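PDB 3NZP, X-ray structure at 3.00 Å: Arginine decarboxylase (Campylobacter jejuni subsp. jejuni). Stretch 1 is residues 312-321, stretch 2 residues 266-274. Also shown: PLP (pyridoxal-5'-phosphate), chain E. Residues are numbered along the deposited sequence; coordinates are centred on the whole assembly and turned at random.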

# COMPACT_ATOMS: atom_id res chain seq x y z
N ASP B 312 20.59 40.91 -7.36
CA ASP B 312 19.45 40.68 -8.22
C ASP B 312 18.18 40.84 -7.40
O ASP B 312 18.22 41.25 -6.24
CB ASP B 312 19.52 39.27 -8.81
CG ASP B 312 18.90 39.19 -10.18
OD1 ASP B 312 19.36 38.35 -10.99
OD2 ASP B 312 17.95 39.96 -10.47
N LEU B 313 17.06 40.51 -8.02
CA LEU B 313 15.75 40.63 -7.39
C LEU B 313 15.39 39.48 -6.45
O LEU B 313 15.43 38.31 -6.84
CB LEU B 313 14.68 40.74 -8.48
CG LEU B 313 13.26 40.65 -7.97
CD1 LEU B 313 12.96 41.88 -7.12
CD2 LEU B 313 12.31 40.55 -9.14
N GLU B 314 15.02 39.81 -5.22
CA GLU B 314 14.62 38.79 -4.26
C GLU B 314 13.41 38.08 -4.86
O GLU B 314 12.38 38.71 -5.11
CB GLU B 314 14.24 39.42 -2.92
CG GLU B 314 15.43 39.96 -2.13
CD GLU B 314 15.01 40.55 -0.80
OE1 GLU B 314 15.89 40.83 0.04
OE2 GLU B 314 13.79 40.75 -0.59
N PRO B 315 13.51 36.76 -5.11
CA PRO B 315 12.44 35.94 -5.71
C PRO B 315 11.18 35.76 -4.85
O PRO B 315 11.18 36.02 -3.65
CB PRO B 315 13.14 34.62 -5.97
CG PRO B 315 14.08 34.52 -4.81
CD PRO B 315 14.67 35.91 -4.78
N ASP B 316 10.11 35.31 -5.48
CA ASP B 316 8.87 35.06 -4.77
C ASP B 316 8.95 33.64 -4.25
O ASP B 316 9.32 32.73 -4.98
CB ASP B 316 7.67 35.22 -5.70
CG ASP B 316 7.28 36.68 -5.90
OD1 ASP B 316 6.70 37.01 -6.96
OD2 ASP B 316 7.55 37.50 -4.99
N ILE B 317 8.60 33.46 -2.99
CA ILE B 317 8.68 32.14 -2.40
C ILE B 317 7.41 31.33 -2.64
O ILE B 317 6.31 31.81 -2.38
CB ILE B 317 8.93 32.25 -0.90
CG1 ILE B 317 10.24 32.99 -0.65
CG2 ILE B 317 8.92 30.86 -0.29
CD1 ILE B 317 10.52 33.28 0.79
N PHE B 318 7.57 30.11 -3.15
CA PHE B 318 6.45 29.20 -3.39
C PHE B 318 6.74 27.85 -2.75
O PHE B 318 7.74 27.20 -3.09
CB PHE B 318 6.25 28.97 -4.88
CG PHE B 318 5.26 29.88 -5.52
CD1 PHE B 318 5.55 31.22 -5.71
CD2 PHE B 318 4.02 29.41 -5.92
CE1 PHE B 318 4.62 32.08 -6.31
CE2 PHE B 318 3.09 30.25 -6.51
CZ PHE B 318 3.39 31.59 -6.70
N ILE B 319 5.88 27.41 -1.83
CA ILE B 319 6.08 26.09 -1.21
C ILE B 319 4.87 25.20 -1.51
O ILE B 319 3.74 25.69 -1.61
CB ILE B 319 6.23 26.17 0.32
CG1 ILE B 319 4.94 26.65 0.95
CG2 ILE B 319 7.34 27.10 0.71
CD1 ILE B 319 4.94 26.52 2.43
N GLU B 320 5.11 23.91 -1.68
CA GLU B 320 4.02 22.97 -1.96
C GLU B 320 3.95 21.90 -0.86
O GLU B 320 3.93 20.70 -1.13
CB GLU B 320 4.22 22.32 -3.34
CG GLU B 320 4.49 23.31 -4.47
CD GLU B 320 4.66 22.64 -5.85
OE1 GLU B 320 5.17 21.50 -5.90
OE2 GLU B 320 4.29 23.26 -6.87
N SER B 321 3.92 22.36 0.39
CA SER B 321 3.86 21.49 1.54
C SER B 321 2.43 21.01 1.73
O SER B 321 1.56 21.78 2.13
CB SER B 321 4.29 22.26 2.79
OG SER B 321 5.53 22.89 2.56
N1 PLP E . 5.54 18.93 -4.64
C2 PLP E . 5.65 18.02 -5.61
C2A PLP E . 6.14 18.46 -6.97
C3 PLP E . 5.29 16.66 -5.38
O3 PLP E . 5.39 15.73 -6.38
C4 PLP E . 4.83 16.29 -4.04
C4A PLP E . 4.45 14.90 -3.73
C5 PLP E . 4.74 17.33 -3.04
C6 PLP E . 5.12 18.63 -3.39
C5A PLP E . 4.25 17.04 -1.61
O4P PLP E . 5.35 16.98 -0.69
P PLP E . 4.76 16.69 0.79
O1P PLP E . 5.82 16.91 1.78
O2P PLP E . 3.53 17.66 1.13
O3P PLP E . 4.26 15.17 0.89
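Stretch 2 266-274: LKAINLGGG

Stretch 2 lies beside stretch 1 as a neighbouring parallel strand, and the apolar centre of the contact is divided between the two faces of the sheet they form. On one face Phe 318 packs on Ala 268, CD1 of Phe 318 lying 4.0 Å from CB of Ala 268; the ring meets this methyl obliquely. Asp 316 shares this face, its CB 3.7 Å from CB of Ala 268. On the other face, Ile 317 and Ile 269 project from paired positions. Near them Pro 315 CG touches Ile 269 CD1 at 4.0 Å, and Leu 271 CD1 reaches Ile 319 CG2 at 3.9 Å and, more loosely, Ile 317 CG2 at 4.5 Å. At the N-terminal end, Lys 267 CD lies 4.1 Å from Leu 313 CD2.

Between these two sets of side chains, the strand of residues 316-319 runs alongside that of stretch 2, which begins at Ala 268. Their axes approach to 4.6 Å and their N-to-C directions differ by 23° (signed crossing angle -23°). Asp 316 pairs with Ala 268 (CA to CA 4.2 Å), Ile 317 with Ile 269 (CA to CA 5.6 Å) and Phe 318 with Asn 270 (CA to CA 4.4 Å). Hydrogen bonds alternate in direction, as parallel pairing requires: Asp 316 N gives to Lys 267 O (2.8 Å), Ile 269 N to Asp 316 O (2.9 Å), Phe 318 N to Ile 269 O (2.9 Å) and Leu 271 N to Phe 318 O (2.7 Å). The carbonyl O of Phe 318 also accepts a CA-H contact from Asn 270 CA at 3.1 Å.

Past this ladder, Leu 271 (phi/psi -74/-15) and Gly 272 (76/-154) depart from extended geometry; the positive phi of Gly 272 favours glycine. Glu 320 N nevertheless bonds to Gly 272 O at 2.8 Å. Asn 270 uses both ends of its amide here: ND2 donates to Glu 320 OE2 (2.8 Å), while OD1 accepts from Gly 272 N (2.9 Å).

At this polar edge both stretches meet the cofactor. Glu 320 OE1 comes within 2.9 Å of PLP N1, and Gly 274 N donates to PLP O1P at 3.0 Å. Gly 273 N lies 3.4 Å from PLP C6; a CB on Gly 273 would clash with PLP O4P at 1.9 Å and crowd Glu 320 O at 3.2 Å.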

# COMPACT_ATOMS: atom_id res chain seq x y z
N LEU B 266 11.30 35.56 -14.84
CA LEU B 266 11.54 34.58 -13.80
C LEU B 266 11.63 35.33 -12.48
O LEU B 266 12.64 35.98 -12.18
CB LEU B 266 12.83 33.82 -14.09
CG LEU B 266 13.37 32.93 -12.97
CD1 LEU B 266 12.29 31.96 -12.48
CD2 LEU B 266 14.58 32.18 -13.51
N LYS B 267 10.58 35.23 -11.68
CA LYS B 267 10.52 35.93 -10.41
C LYS B 267 10.05 35.09 -9.23
O LYS B 267 9.64 35.63 -8.20
CB LYS B 267 9.62 37.15 -10.56
CG LYS B 267 10.09 38.12 -11.64
CD LYS B 267 9.25 39.38 -11.63
CE LYS B 267 9.68 40.35 -12.71
NZ LYS B 267 9.01 41.65 -12.50
N ALA B 268 10.11 33.77 -9.37
CA ALA B 268 9.69 32.92 -8.27
C ALA B 268 10.43 31.60 -8.22
O ALA B 268 10.89 31.09 -9.24
CB ALA B 268 8.19 32.68 -8.33
N ILE B 269 10.55 31.07 -7.01
CA ILE B 269 11.19 29.79 -6.80
C ILE B 269 10.21 28.92 -6.02
O ILE B 269 9.66 29.33 -5.00
CB ILE B 269 12.51 29.94 -6.01
CG1 ILE B 269 13.56 30.67 -6.85
CG2 ILE B 269 13.06 28.58 -5.66
CD1 ILE B 269 14.91 30.81 -6.17
N ASN B 270 9.98 27.72 -6.54
CA ASN B 270 9.06 26.78 -5.91
C ASN B 270 9.90 25.72 -5.20
O ASN B 270 10.54 24.90 -5.86
CB ASN B 270 8.19 26.12 -6.98
CG ASN B 270 7.00 25.39 -6.39
OD1 ASN B 270 7.15 24.60 -5.44
ND2 ASN B 270 5.81 25.63 -6.94
N LEU B 271 9.89 25.75 -3.87
CA LEU B 271 10.66 24.79 -3.06
C LEU B 271 10.05 23.40 -3.03
O LEU B 271 10.69 22.44 -2.61
CB LEU B 271 10.75 25.26 -1.62
CG LEU B 271 11.17 26.71 -1.46
CD1 LEU B 271 11.21 27.05 0.01
CD2 LEU B 271 12.53 26.89 -2.11
N GLY B 272 8.80 23.31 -3.46
CA GLY B 272 8.14 22.03 -3.45
C GLY B 272 7.71 21.62 -2.06
O GLY B 272 7.47 22.47 -1.18
N GLY B 273 7.60 20.32 -1.83
CA GLY B 273 7.20 19.84 -0.52
C GLY B 273 8.39 19.53 0.34
O GLY B 273 9.50 19.99 0.06
N GLY B 274 8.17 18.76 1.40
CA GLY B 274 9.29 18.40 2.27
C GLY B 274 9.16 18.82 3.72
O GLY B 274 9.76 18.20 4.59